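Local atomic coordinates of PHOX (Pseudomonas fluorescens, PDB entry 4A9V), a protein that hydrolyses phosphate monoesters as an alkaline phosphatase of the PhoX family, a beta-propeller enzyme whose cofactor combines iron and calcium. Residues L173-F176 with Q177-A180; P240-L243 with N244-G247. One frame throughout, in Å; residues are numbered along the deposited sequence.

Interaction 1. Residues L173-F176 with Q177-A180; sequences LGTF and QNCA. With FEO (mu-oxo-diiron), chain S.
Thr175 and Asn178 are brought together by their first torsions: OG1 of Thr175 stands opposite the backbone N (chi1 -175°), while the amide of Asn178 swings back beside its own backbone N (chi1 -58°). The two side chains cross at about a right angle, and ND2 of Asn178 donates to OG1 of Thr175 over 2.9 Å. The N-H...O angle of 161° marks a nearly straight bond, although the hydroxyl sits somewhat off the amide plane. OG1 also hydrogen-bonds to the carboxylate of Glu193, its strongest polar partner, and ND2 reaches the hydroxyl of Thr191, so both ends of the link are fixed from the next strand. The other amide branch lies over the backbone of Phe176, with OD1 of Asn178 3.0 Å from CA of Phe176.

The bond spans the loop between strands 171-173 and 178-183, the latter an outermost strand of a six-stranded mixed sheet in this beta-propeller enzyme. Gln177 lies in the left-handed region of backbone conformation, and the chain turns there. Its CG passes CD1 of the Phe176 ring at 4.1 Å, with the ring and amide planes nearly perpendicular, while its backbone N lies near the ring edge and donates to the carboxylate of Glu117. One residue past Asn178, Cys179 SG binds FE1 of the mu-oxo-diiron group at 2.5 Å. Two waters, together with Glu90 and Glu194, share that iron, and the second water, 2.3 Å from FE1, also donates to the bridging O of the diiron group.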
loop_
_atom_site.group_PDB
_atom_site.type_symbol
_atom_site.label_atom_id
_atom_site.label_comp_id
_atom_site.label_asym_id
_atom_site.label_seq_id
_atom_site.Cartn_x
_atom_site.Cartn_y
_atom_site.Cartn_z
ATOM N N LEU A 173 14.087 5.413 -14.824
ATOM C CA LEU A 173 14.246 6.394 -13.763
ATOM C C LEU A 173 13.050 6.344 -12.828
ATOM O O LEU A 173 11.911 6.629 -13.211
ATOM C CB LEU A 173 14.407 7.798 -14.330
ATOM C CG LEU A 173 15.652 8.026 -15.185
ATOM C CD1 LEU A 173 15.720 9.480 -15.610
ATOM C CD2 LEU A 173 16.917 7.612 -14.449
ATOM N N GLY A 174 13.336 6.017 -11.580
ATOM C CA GLY A 174 12.401 6.262 -10.502
ATOM C C GLY A 174 11.459 5.131 -10.177
ATOM O O GLY A 174 11.085 4.317 -11.032
ATOM N N THR A 175 11.076 5.115 -8.907
ATOM C CA THR A 175 9.832 4.547 -8.450
ATOM C C THR A 175 9.133 5.639 -7.648
ATOM O O THR A 175 9.797 6.434 -6.972
ATOM C CB THR A 175 10.100 3.275 -7.609
ATOM O OG1 THR A 175 8.872 2.651 -7.249
ATOM C CG2 THR A 175 10.893 3.572 -6.350
ATOM N N PHE A 176 7.842 5.816 -7.904
ATOM C CA PHE A 176 7.084 6.890 -7.288
ATOM C C PHE A 176 5.637 6.432 -7.104
ATOM O O PHE A 176 5.277 5.333 -7.522
ATOM C CB PHE A 176 7.196 8.204 -8.096
ATOM C CG PHE A 176 6.876 8.066 -9.570
ATOM C CD1 PHE A 176 5.558 8.047 -10.009
ATOM C CD2 PHE A 176 7.883 7.998 -10.516
ATOM C CE1 PHE A 176 5.258 7.898 -11.351
ATOM C CE2 PHE A 176 7.588 7.890 -11.864
ATOM C CZ PHE A 176 6.275 7.798 -12.276
ATOM N N GLN A 177 4.859 7.197 -6.349
ATOM C CA GLN A 177 3.503 6.789 -5.979
ATOM C C GLN A 177 3.540 5.410 -5.313
ATOM O O GLN A 177 2.612 4.604 -5.413
ATOM C CB GLN A 177 2.537 6.867 -7.166
ATOM C CG GLN A 177 2.274 8.297 -7.628
ATOM C CD GLN A 177 1.307 9.108 -6.764
ATOM O OE1 GLN A 177 1.144 10.310 -6.992
ATOM N NE2 GLN A 177 0.538 8.443 -5.922
ATOM N N ASN A 178 4.524 5.264 -4.438
ATOM C CA ASN A 178 4.755 4.043 -3.670
ATOM C C ASN A 178 3.785 3.928 -2.508
ATOM O O ASN A 178 3.837 4.712 -1.561
ATOM C CB ASN A 178 6.176 4.027 -3.130
ATOM C CG ASN A 178 7.188 4.136 -4.225
ATOM O OD1 ASN A 178 7.360 5.206 -4.810
ATOM N ND2 ASN A 178 7.716 2.990 -4.637
ATOM N N CYS A 179 2.881 2.963 -2.619
ATOM C CA CYS A 179 1.748 2.825 -1.730
ATOM C C CYS A 179 2.134 1.905 -0.576
ATOM O O CYS A 179 2.675 2.365 0.429
ATOM C CB CYS A 179 0.554 2.313 -2.534
ATOM S SG CYS A 179 -0.943 2.122 -1.572
ATOM N N ALA A 180 1.976 0.600 -0.739
ATOM C CA ALA A 180 2.360 -0.301 0.339
ATOM C C ALA A 180 3.345 -1.374 -0.147
ATOM O O ALA A 180 4.133 -1.128 -1.080
ATOM C CB ALA A 180 1.122 -0.871 1.037
HETATM FE FE1 FEO S . -2.081 4.283 -1.818
HETATM FE FE2 FEO S . -4.922 2.356 -2.346
HETATM O O FEO S . -3.816 3.549 -1.307
HETATM O O HOH W 1 -1.961 4.771 0.282
HETATM O O HOH W 2 -3.410 6.105 -2.079
#

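Interaction 2. Residues P240-L243 with N244-G247; sequences PNEL and NRHG
Glu242 uses both carboxylate oxygens across this turn, one on Arg245 and the other on His246. The charged pair is a salt bridge: NE of Arg245 donates to OE1 of Glu242 over 2.8 Å, with OE1 close to the guanidinium plane but approached from above the carboxylate plane. Arg245 forms a second salt bridge, through NH1, with Asp166. A bend at chi2 (69°) turns the carboxylate of Glu242 back toward Arg245 and His246. The second side-chain bond is of the His-carboxylate kind, NE2 of His246 donating to OE2 of Glu242 over 2.9 Å. It is nearly straight (168°), and OE2 lies in the imidazole plane at the ring edge, whereas NE2 comes from above the carboxylate plane, as NE of Arg245 does. OE2 also pairs with Arg233, and a water joins it to NH2 of Arg245; two arginines this near would probably keep Glu242 ionised. With an alanine at this position, NE of Arg245 and NE2 of His246 would probably lose their acceptor, Arg233 its salt-bridge mate, and the imidazole would be freer to turn.

Backbone bonds form a second group, with i to i+3 spacing as in a 3-10 turn: N of Asn244 to O of Asn241 at 2.9 Å and N of Arg245 to O of Glu242 at 3.0 Å.

Water mediates the third kind: one water bridges the two asparagine amides, donating to OD1 of Asn241 and accepting from ND2 of Asn244. The two amides have further backbone partners in Lys162 O and Leu160 O respectively.

Phe200 lies against Glu242 and Leu243. The turn belongs to the connection running from helix 211-216 to strand 249-252, and there Arg245 and His246 pack on Val172 of strand 171-173.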
loop_
_atom_site.group_PDB
_atom_site.type_symbol
_atom_site.label_atom_id
_atom_site.label_comp_id
_atom_site.label_asym_id
_atom_site.label_seq_id
_atom_site.Cartn_x
_atom_site.Cartn_y
_atom_site.Cartn_z
ATOM N N PRO A 240 5.270 8.376 -24.669
ATOM C CA PRO A 240 4.128 7.575 -24.238
ATOM C C PRO A 240 4.497 6.247 -23.583
ATOM O O PRO A 240 3.785 5.783 -22.696
ATOM C CB PRO A 240 3.350 7.348 -25.537
ATOM C CG PRO A 240 4.363 7.507 -26.617
ATOM C CD PRO A 240 5.273 8.594 -26.125
ATOM N N ASN A 241 5.604 5.632 -23.982
ATOM C CA ASN A 241 5.956 4.345 -23.389
ATOM C C ASN A 241 6.476 4.478 -21.971
ATOM O O ASN A 241 6.562 3.475 -21.258
ATOM C CB ASN A 241 6.976 3.578 -24.223
ATOM C CG ASN A 241 6.380 2.980 -25.481
ATOM O OD1 ASN A 241 5.164 3.005 -25.693
ATOM N ND2 ASN A 241 7.230 2.379 -26.293
ATOM N N GLU A 242 6.755 5.696 -21.514
ATOM C CA GLU A 242 7.112 5.863 -20.107
ATOM C C GLU A 242 5.981 5.396 -19.195
ATOM O O GLU A 242 6.244 4.875 -18.116
ATOM C CB GLU A 242 7.512 7.305 -19.787
ATOM C CG GLU A 242 8.086 7.494 -18.385
ATOM C CD GLU A 242 9.448 6.861 -18.170
ATOM O OE1 GLU A 242 10.045 6.355 -19.144
ATOM O OE2 GLU A 242 9.928 6.873 -17.009
ATOM N N LEU A 243 4.731 5.510 -19.647
ATOM C CA LEU A 243 3.596 5.017 -18.860
ATOM C C LEU A 243 3.722 3.523 -18.550
ATOM O O LEU A 243 3.162 3.041 -17.566
ATOM C CB LEU A 243 2.293 5.291 -19.618
ATOM C CG LEU A 243 1.019 5.257 -18.768
ATOM C CD1 LEU A 243 0.937 6.481 -17.869
ATOM C CD2 LEU A 243 -0.223 5.141 -19.634
ATOM N N ASN A 244 4.387 2.778 -19.429
ATOM C CA ASN A 244 4.494 1.332 -19.275
ATOM C C ASN A 244 5.582 0.909 -18.300
ATOM O O ASN A 244 5.617 -0.244 -17.871
ATOM C CB ASN A 244 4.744 0.671 -20.624
ATOM C CG ASN A 244 3.616 0.896 -21.592
ATOM O OD1 ASN A 244 2.464 1.022 -21.193
ATOM N ND2 ASN A 244 3.945 0.972 -22.875
ATOM N N ARG A 245 6.461 1.843 -17.946
ATOM C CA ARG A 245 7.646 1.551 -17.149
ATOM C C ARG A 245 7.411 1.839 -15.659
ATOM O O ARG A 245 8.338 1.754 -14.850
ATOM C CB ARG A 245 8.837 2.328 -17.707
ATOM C CG ARG A 245 9.284 1.781 -19.064
ATOM C CD ARG A 245 9.742 2.845 -20.042
ATOM N NE ARG A 245 10.849 3.651 -19.535
ATOM C CZ ARG A 245 12.120 3.271 -19.553
ATOM N NH1 ARG A 245 12.464 2.104 -20.076
ATOM N NH2 ARG A 245 13.050 4.064 -19.044
ATOM N N HIS A 246 6.141 2.031 -15.309
ATOM C CA HIS A 246 5.677 2.239 -13.944
ATOM C C HIS A 246 4.375 1.500 -13.765
ATOM O O HIS A 246 3.737 1.085 -14.742
ATOM C CB HIS A 246 5.508 3.734 -13.665
ATOM C CG HIS A 246 6.758 4.525 -13.910
ATOM N ND1 HIS A 246 7.770 4.573 -13.010
ATOM C CD2 HIS A 246 7.224 5.136 -15.067
ATOM C CE1 HIS A 246 8.813 5.222 -13.566
ATOM N NE2 HIS A 246 8.485 5.553 -14.825
ATOM N N GLY A 247 3.998 1.276 -12.507
ATOM C CA GLY A 247 2.896 0.379 -12.169
ATOM C C GLY A 247 3.344 -1.043 -11.855
ATOM O O GLY A 247 2.582 -1.993 -12.052
HETATM O O HOH W 3 2.526 2.129 -25.111
HETATM O O HOH W 4 12.604 6.263 -17.128
#

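How the interactions relate
Interaction 1 comes first along the chain and interaction 2 follows in series, yet their centres are only about 12 Å apart. They touch directly: CE2 of Phe176 lies 3.4 Å from CE1 of His246, the two ring planes inclined by about 35°. The six-stranded mixed sheet relates them, since 173-180 links its outermost strands 171-173 and 178-183, while 240-247 leads toward strand 249-252. NZ of Lys263, on strand 262-264 of this sheet, hydrogen-bonds to the carbonyl oxygens of Gly174 and Arg245, tying the two loops together. Interaction 1 reaches the diiron cofactor through Cys179, whereas interaction 2 packs against its loop through the His246 ring, away from the annotated metal sites.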